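Local structure of carbohydrate kinase (Agrobacterium tumefaciens, 2NWH) at residues 262-266 / 267-271; 47-51 / 52-56; 64-67 / 68-71; 110-113 / 114-117; 186-190 / 191-195. The protein is a carbohydrate kinase of the pfkB (ribokinase-like) family, which probably transfers phosphate from a nucleotide to a sugar or related small substrate. All coordinates share one frame; numbering follows the deposited sequence.

Contact 1 of 5, residues 262-266 / 267-271; sequences LAAIA and EGKTI
The Schellman motif that ends helix 255-266 is made where A264 and I265, in the last helical turn, receive the amides of K269 and G268. K269 N donates to A264 O at 3.0 Å, with an N-H...O angle of 158°, while G268 N comes from above the carbonyl plane of I265 to reach its O at 2.7 Å. G268 suits the turning point because its phi of 75° lies in a region where residues with a CB are strained. One step earlier, E267 N keeps the helical bond to A263 O at 3.1 Å. A bridging water donates to I265 O and to K269 O, each at 2.9 Å, and so fastens the departing chain to the helix end.

Beyond the backbone, the K269 chain runs back beside the last turn, its CD lying 3.8 Å from A264 CB. A small alanine at this point leaves room for the methylenes. The chain then bends at its last torsion (chi4 56°), which brings NZ to 3.1 Å from E267 OE1 in a salt bridge that meets the carboxylate on its anti side, somewhat out of its plane. The I265 and I271 side chains point the same way, and I265 CD1 lies 4.0 Å from I271 CG2. T270 is the N-cap of helix 271-286, and its N donates to E273.

At the helix end A263 O, A264 O and I265 O are thus met by amides of the turn, with water added at I265 O, while the outer charges of E267 and K269 pair with each other.

Contact 2 of 5, residues 47-51 / 52-56; sequences RNLSR and LGFEV
S50 and F54 bring their CA atoms within 4.9 Å as the chain leaves helix 41-51, folds through a Schellman motif and enters strand 55-63. F54 N donates to L49 O at 3.1 Å, and G53 N to S50 O at 2.9 Å from above the carbonyl plane. At the backbone angles of G53 (phi 107°) a CB would run into the carbonyl O of the residue before, so a residue without a side chain suits the position. L52 N keeps the helical bond to N48 O.

The bonded L49 O also lies in the plane of the F54 ring, at its edge, 3.4 Å from CD2. V56 turns toward the helix, and its branched side chain packs CG2 against L49 CB at 3.6 Å and close to S50 N. S50 OG, anti to the backbone N (chi1 -175°), accepts from a water that also accepts from V56 N and lies near F54 O, and it has a partner in A78 O as well. N48 OD1 takes a weak bond from R51 NH1, but the stronger polar partner of N48 is D255, through ND2.

L52 and F54 lean on A263 of helix 255-266, and L49 and V56 face strand 5-9 at I6 and V8. The turn is thereby wedged between a helix and the central sheet.

Contact 3 of 5, residues 64-67 / 68-71; sequences GDVT and GEVV
D65 and G68 meet through a helix cap and the first backbone bonds of helix 66-77. Among the polar contacts, D65 OD1 accepts weakly from G68 N at 3.0 Å, a capping bond to an amide whose other bond, to D65 O, is also weak. The carboxylate gets there because CG sits between the backbone N and the carbonyl carbon (chi1 49°), which folds the short side chain back over the helix start. G68, lacking a side chain, lets OD1 come close to its backbone. The same carboxylate is held from outside: OD1 bonds to T92 OG1, and OD2 forms a salt bridge with R91. With these partners the buried D65 probably stays ionised, and its charge would favour the N-terminal end of the helix dipole.

The regular helical bonds follow at once. E69 N donates to D65 O at 3.2 Å, V70 N to V66 O at 3.0 Å and V71 N to T67 O at 3.2 Å.

The valine methyls make van der Waals contacts with carbonyl oxygens of the preceding turn: V70 CG2 lies 3.4 Å from V66 O, and V71 CG2 3.6 Å from T67 O. Otherwise the side chains pack mainly outward. T67 and V70 touch I14 of strand 13-20, where branched side chains suit an apolar interface, whereas E69 stands on the exposed side with its extended chain.

An aspartate N-cap of this kind starts the helix of the beta-alpha-beta unit formed by strand 55-63, helix 66-77 and strand 81-87.

Contact 4 of 5, residues 110-113 / 114-117; sequences ADMD and LYKL
M112 and Y115 make a Met-aromatic contact inside a run of turns that follows strand 105-111, an outermost strand of the four-stranded sheet. This is the tightly packed part. M112 SD lies 3.6 Å from Y115 CE2 and 4.9 Å from the ring centroid, and the two side chains run alongside each other. The flexible methionine suits the place because bends at chi2 and chi3 bring its sulfur obliquely up to CE2. Y115 is further fixed by its hydroxyl, which is hydrogen-bonded to A12 N, and its ring packs on P61 and P93. L114 is buried as well, against F87 and P93, as befits a large apolar residue.

Backbone bonds three residues apart shape the run: Y115 N donates to M112 O at 3.2 Å, K116 N to D113 O at 3.0 Å and L117 N to L114 O at 3.0 Å. The first two donors stand above the carbonyl planes. The angles are helical, but the regular bonds of an alpha-helix are not formed.

The outer side is looser. D113 and K116 pair at the exposed surface; the methylenes of K116 pass over D113 O, with CG 3.3 Å from it, before NZ turns back to the carboxylate. A water links D111 O to L114 N where the strand gives way to the turn. The salt bridge itself spans 2.8 Å from K116 NZ to D113 OD1, and its hydrogen bond is weak.

Contact 5 of 5, residues 186-190 / 191-195; sequences LFMNE and AEARA
The carboxylate of E192 and the amide of N189 lie stacked, their planes 30° apart, with N189 CG 3.6 Å from E192 CD. In the second pair of flat groups, E190 OE1 sits over one face of the R194 guanidinium, 3.4 Å from NH1. Those planes stand 87° apart, and no N-H points at the oxygen, so this salt bridge works through charge alone. The other oxygen of E190, OE2, is taken by W207 NE1.

N189 is the N-cap of helix 190-197, and E192 is the third residue inside it. Extended beyond CG, E192 reaches back so that OE1 accepts from N189 N at 3.0 Å, approached from above the carboxylate plane. This is the bond expected of the return half of a capping box, and glutamate has the length for it. A193 N and R194 N then open the helical ladder, at 3.2 Å to N189 O and 3.1 Å to E190 O.

On the buried side, M188 lays SD 3.7 Å from A193 CB, and the small alanine lets strand and helix approach, the N-to-C directions of strand 186-189 and helix 191-195 being 111° apart. N189 and E192 match the N-x-x-E sequence that in ribokinase relatives is linked to metal and phosphate near the active site, a role that is probable here by family. The bond from N189 N fixes the E192 carboxylate at the helix start, which would limit its rotation beside that probable metal and phosphate region.

Overall arrangement
From the N terminus the contacts come in the order 2, 3, 4, 5, 1. Each closes only a short local turn, and they follow in series without nesting or crossing. Contact 2 passes from helix 41-51 into strand 55-63, and contact 3 starts the helix that follows that strand. Contact 4 leaves the edge of the small sheet; its centre is about 15 Å from that of contact 3, on the same side of the chain's centre. Contact 5 leaves the large sheet by strand 185-189, and contact 1 ends helix 255-266. That helix joins contacts 1, 2 and 5, packing on F54 and, through L262, touching F187, while contacts 3 and 4 lie apart.

Contact 1 of 5, residues 262-266 / 267-271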
loop_
_atom_site.group_PDB
_atom_site.type_symbol
_atom_site.label_atom_id
_atom_site.label_comp_id
_atom_site.label_asym_id
_atom_site.label_seq_id
_atom_site.Cartn_x
_atom_site.Cartn_y
_atom_site.Cartn_z
ATOM N N LEU A 262 -6.127 -0.529 8.344
ATOM C CA LEU A 262 -7.130 0.397 7.861
ATOM C C LEU A 262 -8.490 -0.263 7.899
ATOM O O LEU A 262 -9.452 0.368 8.294
ATOM C CB LEU A 262 -6.751 0.872 6.454
ATOM C CG LEU A 262 -7.643 1.901 5.798
ATOM C CD1 LEU A 262 -7.564 3.138 6.667
ATOM C CD2 LEU A 262 -7.098 2.170 4.418
ATOM N N ALA A 263 -8.577 -1.559 7.552
ATOM C CA ALA A 263 -9.855 -2.264 7.669
ATOM C C ALA A 263 -10.370 -2.224 9.086
ATOM O O ALA A 263 -11.569 -2.005 9.302
ATOM C CB ALA A 263 -9.776 -3.681 7.186
ATOM N N ALA A 264 -9.486 -2.449 10.064
ATOM C CA ALA A 264 -9.884 -2.378 11.477
ATOM C C ALA A 264 -10.371 -0.985 11.913
ATOM O O ALA A 264 -11.388 -0.885 12.589
ATOM C CB ALA A 264 -8.802 -2.883 12.386
ATOM N N ILE A 265 -9.644 0.063 11.541
ATOM C CA ILE A 265 -10.036 1.447 11.886
ATOM C C ILE A 265 -11.386 1.820 11.245
ATOM O O ILE A 265 -12.236 2.441 11.874
ATOM C CB ILE A 265 -8.938 2.490 11.494
ATOM C CG1 ILE A 265 -7.622 2.264 12.276
ATOM C CG2 ILE A 265 -9.459 3.958 11.661
ATOM C CD1 ILE A 265 -7.704 2.367 13.845
ATOM N N ALA A 266 -11.570 1.415 9.997
ATOM C CA ALA A 266 -12.762 1.770 9.224
ATOM C C ALA A 266 -13.984 1.081 9.815
ATOM O O ALA A 266 -15.095 1.603 9.761
ATOM C CB ALA A 266 -12.570 1.394 7.777
ATOM N N GLU A 267 -13.765 -0.078 10.416
ATOM C CA GLU A 267 -14.800 -0.781 11.181
ATOM C C GLU A 267 -14.924 -0.226 12.603
ATOM O O GLU A 267 -15.748 -0.687 13.392
ATOM C CB GLU A 267 -14.510 -2.290 11.191
ATOM C CG GLU A 267 -14.486 -2.852 9.778
ATOM C CD GLU A 267 -14.265 -4.342 9.700
ATOM O OE1 GLU A 267 -13.729 -4.937 10.678
ATOM O OE2 GLU A 267 -14.633 -4.910 8.636
ATOM N N GLY A 268 -14.094 0.758 12.928
ATOM C CA GLY A 268 -14.162 1.422 14.225
ATOM C C GLY A 268 -13.619 0.638 15.403
ATOM O O GLY A 268 -14.204 0.656 16.483
ATOM N N LYS A 269 -12.497 -0.051 15.210
ATOM C CA LYS A 269 -11.830 -0.762 16.307
ATOM C C LYS A 269 -10.725 0.125 16.885
ATOM O O LYS A 269 -10.327 1.111 16.243
ATOM C CB LYS A 269 -11.253 -2.070 15.788
ATOM C CG LYS A 269 -12.310 -3.022 15.295
ATOM C CD LYS A 269 -11.704 -4.158 14.484
ATOM C CE LYS A 269 -12.707 -5.322 14.346
ATOM N NZ LYS A 269 -14.018 -4.867 13.733
ATOM N N THR A 270 -10.241 -0.212 18.083
ATOM C CA THR A 270 -9.149 0.541 18.731
ATOM C C THR A 270 -7.825 0.363 17.984
ATOM O O THR A 270 -7.652 -0.618 17.251
ATOM C CB THR A 270 -8.953 0.128 20.203
ATOM O OG1 THR A 270 -8.607 -1.257 20.272
ATOM C CG2 THR A 270 -10.232 0.343 21.019
ATOM N N ILE A 271 -6.888 1.292 18.167
ATOM C CA ILE A 271 -5.590 1.155 17.501
ATOM C C ILE A 271 -4.838 -0.120 17.973
ATOM O O ILE A 271 -4.030 -0.688 17.222
ATOM C CB ILE A 271 -4.721 2.446 17.575
ATOM C CG1 ILE A 271 -4.262 2.731 19.002
ATOM C CG2 ILE A 271 -5.478 3.667 16.949
ATOM C CD1 ILE A 271 -3.140 3.717 19.066
HETATM O O HOH W 1 -11.504 3.211 14.624
#

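Contact 2 of 5, residues 47-51 / 52-56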
loop_
_atom_site.group_PDB
_atom_site.type_symbol
_atom_site.label_atom_id
_atom_site.label_comp_id
_atom_site.label_asym_id
_atom_site.label_seq_id
_atom_site.Cartn_x
_atom_site.Cartn_y
_atom_site.Cartn_z
ATOM N N ARG A 47 -6.916 -4.109 -3.643
ATOM C CA ARG A 47 -7.304 -5.520 -3.705
ATOM C C ARG A 47 -7.464 -6.063 -2.318
ATOM O O ARG A 47 -8.437 -6.781 -2.056
ATOM C CB ARG A 47 -6.254 -6.329 -4.483
ATOM C CG ARG A 47 -6.294 -6.007 -6.002
ATOM C CD ARG A 47 -5.550 -7.073 -6.773
ATOM N NE ARG A 47 -4.105 -7.110 -6.489
ATOM C CZ ARG A 47 -3.216 -7.822 -7.183
ATOM N NH1 ARG A 47 -3.652 -8.638 -8.144
ATOM N NH2 ARG A 47 -1.912 -7.782 -6.863
ATOM N N ASN A 48 -6.529 -5.750 -1.433
ATOM C CA ASN A 48 -6.602 -6.319 -0.071
ATOM C C ASN A 48 -7.845 -5.867 0.657
ATOM O O ASN A 48 -8.505 -6.676 1.318
ATOM C CB ASN A 48 -5.366 -5.978 0.771
ATOM C CG ASN A 48 -4.095 -6.631 0.230
ATOM O OD1 ASN A 48 -4.168 -7.535 -0.587
ATOM N ND2 ASN A 48 -2.934 -6.168 0.694
ATOM N N LEU A 49 -8.154 -4.568 0.570
ATOM C CA LEU A 49 -9.347 -4.040 1.213
ATOM C C LEU A 49 -10.605 -4.673 0.672
ATOM O O LEU A 49 -11.542 -4.958 1.432
ATOM C CB LEU A 49 -9.401 -2.498 1.075
ATOM C CG LEU A 49 -8.330 -1.848 1.953
ATOM C CD1 LEU A 49 -7.960 -0.414 1.427
ATOM C CD2 LEU A 49 -8.746 -1.874 3.440
ATOM N N SER A 50 -10.654 -4.896 -0.634
ATOM C CA SER A 50 -11.798 -5.624 -1.234
ATOM C C SER A 50 -11.944 -7.069 -0.705
ATOM O O SER A 50 -13.059 -7.543 -0.341
ATOM C CB SER A 50 -11.700 -5.558 -2.764
ATOM O OG SER A 50 -12.837 -6.143 -3.364
ATOM N N ARG A 51 -10.813 -7.741 -0.599
ATOM C CA ARG A 51 -10.752 -9.106 -0.010
ATOM C C ARG A 51 -11.242 -9.166 1.420
ATOM O O ARG A 51 -11.727 -10.214 1.856
ATOM C CB ARG A 51 -9.306 -9.602 -0.038
ATOM C CG ARG A 51 -8.898 -10.060 -1.453
ATOM C CD ARG A 51 -7.388 -10.219 -1.566
ATOM N NE ARG A 51 -7.046 -10.491 -2.968
ATOM C CZ ARG A 51 -5.949 -10.062 -3.557
ATOM N NH1 ARG A 51 -5.071 -9.353 -2.854
ATOM N NH2 ARG A 51 -5.722 -10.366 -4.845
ATOM N N LEU A 52 -11.081 -8.050 2.126
ATOM C CA LEU A 52 -11.557 -7.905 3.503
ATOM C C LEU A 52 -12.982 -7.362 3.601
ATOM O O LEU A 52 -13.466 -7.078 4.693
ATOM C CB LEU A 52 -10.591 -7.030 4.290
ATOM C CG LEU A 52 -9.163 -7.559 4.396
ATOM C CD1 LEU A 52 -8.396 -6.541 5.170
ATOM C CD2 LEU A 52 -9.128 -8.973 5.091
ATOM N N GLY A 53 -13.668 -7.239 2.465
ATOM C CA GLY A 53 -15.121 -6.994 2.503
ATOM C C GLY A 53 -15.580 -5.590 2.132
ATOM O O GLY A 53 -16.777 -5.318 2.050
ATOM N N PHE A 54 -14.637 -4.685 1.875
ATOM C CA PHE A 54 -15.029 -3.304 1.551
ATOM C C PHE A 54 -15.397 -3.149 0.098
ATOM O O PHE A 54 -14.971 -3.929 -0.722
ATOM C CB PHE A 54 -13.904 -2.322 1.912
ATOM C CG PHE A 54 -13.668 -2.231 3.402
ATOM C CD1 PHE A 54 -14.370 -1.309 4.160
ATOM C CD2 PHE A 54 -12.814 -3.110 4.036
ATOM C CE1 PHE A 54 -14.186 -1.222 5.553
ATOM C CE2 PHE A 54 -12.641 -3.055 5.429
ATOM C CZ PHE A 54 -13.337 -2.087 6.184
ATOM N N GLU A 55 -16.178 -2.111 -0.205
ATOM C CA GLU A 55 -16.514 -1.792 -1.594
ATOM C C GLU A 55 -15.410 -0.826 -2.053
ATOM O O GLU A 55 -15.363 0.314 -1.623
ATOM C CB GLU A 55 -17.931 -1.182 -1.699
ATOM C CG GLU A 55 -18.278 -0.800 -3.183
ATOM C CD GLU A 55 -19.727 -0.404 -3.396
ATOM O OE1 GLU A 55 -20.535 -0.629 -2.478
ATOM O OE2 GLU A 55 -20.046 0.143 -4.485
ATOM N N VAL A 56 -14.492 -1.308 -2.883
ATOM C CA VAL A 56 -13.271 -0.525 -3.181
ATOM C C VAL A 56 -13.281 -0.082 -4.625
ATOM O O VAL A 56 -13.625 -0.883 -5.514
ATOM C CB VAL A 56 -11.953 -1.297 -2.868
ATOM C CG1 VAL A 56 -10.692 -0.376 -3.090
ATOM C CG2 VAL A 56 -11.989 -1.850 -1.410
HETATM O O HOH W 2 -14.626 -3.914 -3.610
HETATM O O HOH W 3 -15.429 -7.211 -1.266
#

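Contact 3 of 5, residues 64-67 / 68-71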
loop_
_atom_site.group_PDB
_atom_site.type_symbol
_atom_site.label_atom_id
_atom_site.label_comp_id
_atom_site.label_asym_id
_atom_site.label_seq_id
_atom_site.Cartn_x
_atom_site.Cartn_y
_atom_site.Cartn_z
ATOM N N GLY A 64 -3.144 3.233 -22.835
ATOM C CA GLY A 64 -4.120 2.647 -23.727
ATOM C C GLY A 64 -3.720 1.272 -24.244
ATOM O O GLY A 64 -3.968 0.977 -25.410
ATOM N N ASP A 65 -3.097 0.445 -23.404
ATOM C CA ASP A 65 -2.442 -0.795 -23.847
ATOM C C ASP A 65 -2.998 -2.068 -23.230
ATOM O O ASP A 65 -3.793 -2.052 -22.273
ATOM C CB ASP A 65 -0.917 -0.712 -23.600
ATOM C CG ASP A 65 -0.565 -0.234 -22.167
ATOM O OD1 ASP A 65 -1.451 -0.236 -21.280
ATOM O OD2 ASP A 65 0.609 0.125 -21.926
ATOM N N VAL A 66 -2.549 -3.201 -23.762
ATOM C CA VAL A 66 -2.937 -4.481 -23.202
ATOM C C VAL A 66 -2.417 -4.711 -21.777
ATOM O O VAL A 66 -3.060 -5.428 -21.001
ATOM C CB VAL A 66 -2.557 -5.680 -24.132
ATOM C CG1 VAL A 66 -2.941 -7.010 -23.485
ATOM C CG2 VAL A 66 -3.250 -5.552 -25.485
ATOM N N THR A 67 -1.252 -4.161 -21.430
ATOM C CA THR A 67 -0.788 -4.327 -20.069
ATOM C C THR A 67 -1.758 -3.647 -19.102
ATOM O O THR A 67 -1.978 -4.142 -18.006
ATOM C CB THR A 67 0.648 -3.845 -19.858
ATOM O OG1 THR A 67 0.821 -2.620 -20.563
ATOM C CG2 THR A 67 1.650 -4.924 -20.391
ATOM N N GLY A 68 -2.352 -2.533 -19.532
ATOM C CA GLY A 68 -3.308 -1.776 -18.704
ATOM C C GLY A 68 -4.549 -2.619 -18.498
ATOM O O GLY A 68 -5.163 -2.592 -17.415
ATOM N N GLU A 69 -4.922 -3.370 -19.536
ATOM C CA GLU A 69 -6.088 -4.261 -19.467
ATOM C C GLU A 69 -5.829 -5.435 -18.511
ATOM O O GLU A 69 -6.744 -5.902 -17.819
ATOM C CB GLU A 69 -6.461 -4.751 -20.882
ATOM C CG GLU A 69 -7.216 -3.716 -21.725
ATOM C CD GLU A 69 -7.230 -4.034 -23.218
ATOM O OE1 GLU A 69 -7.021 -5.224 -23.588
ATOM O OE2 GLU A 69 -7.444 -3.087 -24.024
ATOM N N VAL A 70 -4.581 -5.890 -18.435
ATOM C CA VAL A 70 -4.187 -6.920 -17.471
ATOM C C VAL A 70 -4.403 -6.393 -16.009
ATOM O O VAL A 70 -4.908 -7.127 -15.127
ATOM C CB VAL A 70 -2.717 -7.325 -17.697
ATOM C CG1 VAL A 70 -2.170 -8.100 -16.527
ATOM C CG2 VAL A 70 -2.590 -8.178 -18.979
ATOM N N VAL A 71 -4.032 -5.138 -15.776
ATOM C CA VAL A 71 -4.262 -4.512 -14.453
ATOM C C VAL A 71 -5.764 -4.415 -14.171
ATOM O O VAL A 71 -6.252 -4.754 -13.070
ATOM C CB VAL A 71 -3.649 -3.092 -14.351
ATOM C CG1 VAL A 71 -3.928 -2.488 -12.917
ATOM C CG2 VAL A 71 -2.171 -3.126 -14.592
#

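Contact 4 of 5, residues 110-113 / 114-117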
loop_
_atom_site.group_PDB
_atom_site.type_symbol
_atom_site.label_atom_id
_atom_site.label_comp_id
_atom_site.label_asym_id
_atom_site.label_seq_id
_atom_site.Cartn_x
_atom_site.Cartn_y
_atom_site.Cartn_z
ATOM N N ALA A 110 12.331 0.163 -13.850
ATOM C CA ALA A 110 11.013 0.750 -13.521
ATOM C C ALA A 110 10.755 1.926 -14.445
ATOM O O ALA A 110 11.577 2.832 -14.561
ATOM C CB ALA A 110 10.948 1.179 -12.052
ATOM N N ASP A 111 9.605 1.898 -15.112
ATOM C CA ASP A 111 9.119 3.052 -15.850
ATOM C C ASP A 111 7.831 3.568 -15.194
ATOM O O ASP A 111 6.752 3.078 -15.483
ATOM C CB ASP A 111 8.848 2.661 -17.315
ATOM C CG ASP A 111 8.230 3.811 -18.128
ATOM O OD1 ASP A 111 8.370 5.017 -17.754
ATOM O OD2 ASP A 111 7.537 3.483 -19.107
ATOM N N MET A 112 7.953 4.563 -14.333
ATOM C CA MET A 112 6.807 5.058 -13.583
ATOM C C MET A 112 6.361 6.479 -14.039
ATOM O O MET A 112 5.593 7.134 -13.329
ATOM C CB MET A 112 7.127 5.079 -12.090
ATOM C CG MET A 112 7.439 3.701 -11.438
ATOM S SD MET A 112 6.051 2.554 -11.502
ATOM C CE MET A 112 6.796 1.191 -12.248
ATOM N N ASP A 113 6.854 6.945 -15.196
ATOM C CA ASP A 113 6.648 8.321 -15.604
ATOM C C ASP A 113 5.192 8.685 -15.786
ATOM O O ASP A 113 4.846 9.861 -15.645
ATOM C CB ASP A 113 7.385 8.657 -16.909
ATOM C CG ASP A 113 8.924 8.605 -16.765
ATOM O OD1 ASP A 113 9.487 8.762 -15.637
ATOM O OD2 ASP A 113 9.561 8.430 -17.812
ATOM N N LEU A 114 4.339 7.719 -16.136
ATOM C CA LEU A 114 2.925 8.076 -16.363
ATOM C C LEU A 114 2.298 8.766 -15.158
ATOM O O LEU A 114 1.424 9.616 -15.341
ATOM C CB LEU A 114 2.091 6.876 -16.803
ATOM C CG LEU A 114 0.745 7.261 -17.451
ATOM C CD1 LEU A 114 0.921 7.974 -18.836
ATOM C CD2 LEU A 114 -0.108 6.053 -17.606
ATOM N N TYR A 115 2.745 8.422 -13.934
ATOM C CA TYR A 115 2.162 9.045 -12.702
ATOM C C TYR A 115 2.328 10.564 -12.660
ATOM O O TYR A 115 1.546 11.264 -12.014
ATOM C CB TYR A 115 2.751 8.414 -11.412
ATOM C CG TYR A 115 2.489 6.913 -11.313
ATOM C CD1 TYR A 115 1.272 6.392 -11.727
ATOM C CD2 TYR A 115 3.440 6.045 -10.789
ATOM C CE1 TYR A 115 0.987 5.024 -11.656
ATOM C CE2 TYR A 115 3.172 4.650 -10.713
ATOM C CZ TYR A 115 1.931 4.170 -11.166
ATOM O OH TYR A 115 1.584 2.849 -11.089
ATOM N N LYS A 116 3.355 11.069 -13.335
ATOM C CA LYS A 116 3.590 12.527 -13.417
ATOM C C LYS A 116 2.451 13.261 -14.101
ATOM O O LYS A 116 2.330 14.468 -13.917
ATOM C CB LYS A 116 4.893 12.855 -14.167
ATOM C CG LYS A 116 6.098 12.107 -13.584
ATOM C CD LYS A 116 7.388 12.537 -14.232
ATOM C CE LYS A 116 8.532 12.106 -13.360
ATOM N NZ LYS A 116 8.865 10.703 -13.679
ATOM N N LEU A 117 1.621 12.540 -14.865
ATOM C CA LEU A 117 0.453 13.159 -15.523
ATOM C C LEU A 117 -0.702 13.398 -14.570
ATOM O O LEU A 117 -1.636 14.149 -14.895
ATOM C CB LEU A 117 -0.041 12.306 -16.691
ATOM C CG LEU A 117 0.930 12.138 -17.875
ATOM C CD1 LEU A 117 0.226 11.393 -19.016
ATOM C CD2 LEU A 117 1.539 13.425 -18.375
HETATM O O HOH W 4 4.883 4.997 -16.843
#

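Contact 5 of 5, residues 186-190 / 191-195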
loop_
_atom_site.group_PDB
_atom_site.type_symbol
_atom_site.label_atom_id
_atom_site.label_comp_id
_atom_site.label_asym_id
_atom_site.label_seq_id
_atom_site.Cartn_x
_atom_site.Cartn_y
_atom_site.Cartn_z
ATOM N N LEU A 186 -0.754 7.301 8.155
ATOM C CA LEU A 186 0.316 7.063 7.187
ATOM C C LEU A 186 1.032 5.757 7.503
ATOM O O LEU A 186 1.505 5.542 8.641
ATOM C CB LEU A 186 1.336 8.197 7.201
ATOM C CG LEU A 186 2.109 8.512 5.908
ATOM C CD1 LEU A 186 3.133 9.563 6.233
ATOM C CD2 LEU A 186 2.811 7.348 5.224
ATOM N N PHE A 187 1.110 4.887 6.503
ATOM C CA PHE A 187 1.753 3.573 6.685
ATOM C C PHE A 187 3.174 3.569 6.162
ATOM O O PHE A 187 3.423 3.893 4.998
ATOM C CB PHE A 187 0.952 2.455 6.031
ATOM C CG PHE A 187 -0.431 2.292 6.600
ATOM C CD1 PHE A 187 -0.620 1.635 7.816
ATOM C CD2 PHE A 187 -1.527 2.820 5.948
ATOM C CE1 PHE A 187 -1.885 1.495 8.354
ATOM C CE2 PHE A 187 -2.805 2.667 6.468
ATOM C CZ PHE A 187 -2.973 2.024 7.692
ATOM N N MET A 188 4.106 3.177 7.021
ATOM C CA MET A 188 5.494 3.187 6.633
ATOM C C MET A 188 6.337 2.198 7.427
ATOM O O MET A 188 5.916 1.677 8.472
ATOM C CB MET A 188 6.062 4.604 6.778
ATOM C CG MET A 188 6.007 5.144 8.206
ATOM S SD MET A 188 6.379 6.897 8.213
ATOM C CE MET A 188 5.073 7.544 9.209
ATOM N N ASN A 189 7.536 1.952 6.919
ATOM C CA ASN A 189 8.547 1.170 7.632
ATOM C C ASN A 189 9.578 2.135 8.259
ATOM O O ASN A 189 9.446 3.352 8.114
ATOM C CB ASN A 189 9.197 0.210 6.636
ATOM C CG ASN A 189 10.036 0.943 5.567
ATOM O OD1 ASN A 189 10.468 0.341 4.596
ATOM N ND2 ASN A 189 10.279 2.240 5.766
ATOM N N GLU A 190 10.599 1.616 8.949
ATOM C CA GLU A 190 11.622 2.476 9.589
ATOM C C GLU A 190 12.291 3.548 8.707
ATOM O O GLU A 190 12.420 4.706 9.130
ATOM C CB GLU A 190 12.717 1.623 10.266
ATOM C CG GLU A 190 12.492 1.342 11.733
ATOM C CD GLU A 190 13.045 2.412 12.659
ATOM O OE1 GLU A 190 14.243 2.761 12.547
ATOM O OE2 GLU A 190 12.274 2.886 13.524
ATOM N N ALA A 191 12.737 3.143 7.513
ATOM C CA ALA A 191 13.452 4.009 6.552
ATOM C C ALA A 191 12.629 5.189 6.042
ATOM O O ALA A 191 13.152 6.302 5.860
ATOM C CB ALA A 191 13.927 3.182 5.363
ATOM N N GLU A 192 11.345 4.926 5.786
ATOM C CA GLU A 192 10.432 5.922 5.262
ATOM C C GLU A 192 10.120 6.949 6.352
ATOM O O GLU A 192 9.983 8.142 6.072
ATOM C CB GLU A 192 9.154 5.241 4.707
ATOM C CG GLU A 192 9.427 4.267 3.548
ATOM C CD GLU A 192 8.357 3.178 3.348
ATOM O OE1 GLU A 192 7.358 3.107 4.117
ATOM O OE2 GLU A 192 8.530 2.368 2.405
ATOM N N ALA A 193 10.056 6.491 7.599
ATOM C CA ALA A 193 9.831 7.376 8.728
ATOM C C ALA A 193 11.010 8.360 8.880
ATOM O O ALA A 193 10.800 9.579 8.931
ATOM C CB ALA A 193 9.595 6.567 10.000
ATOM N N ARG A 194 12.239 7.841 8.900
ATOM C CA ARG A 194 13.431 8.702 8.939
ATOM C C ARG A 194 13.443 9.716 7.791
ATOM O O ARG A 194 13.668 10.907 8.012
ATOM C CB ARG A 194 14.714 7.876 8.926
ATOM C CG ARG A 194 15.291 7.635 10.298
ATOM C CD ARG A 194 16.461 6.670 10.247
ATOM N NE ARG A 194 16.175 5.502 9.406
ATOM C CZ ARG A 194 16.429 4.240 9.762
ATOM N NH1 ARG A 194 16.951 3.966 10.955
ATOM N NH2 ARG A 194 16.137 3.246 8.929
ATOM N N ALA A 195 13.160 9.242 6.578
ATOM C CA ALA A 195 13.174 10.090 5.382
ATOM C C ALA A 195 12.177 11.244 5.413
ATOM O O ALA A 195 12.527 12.360 5.057
ATOM C CB ALA A 195 13.002 9.258 4.125
#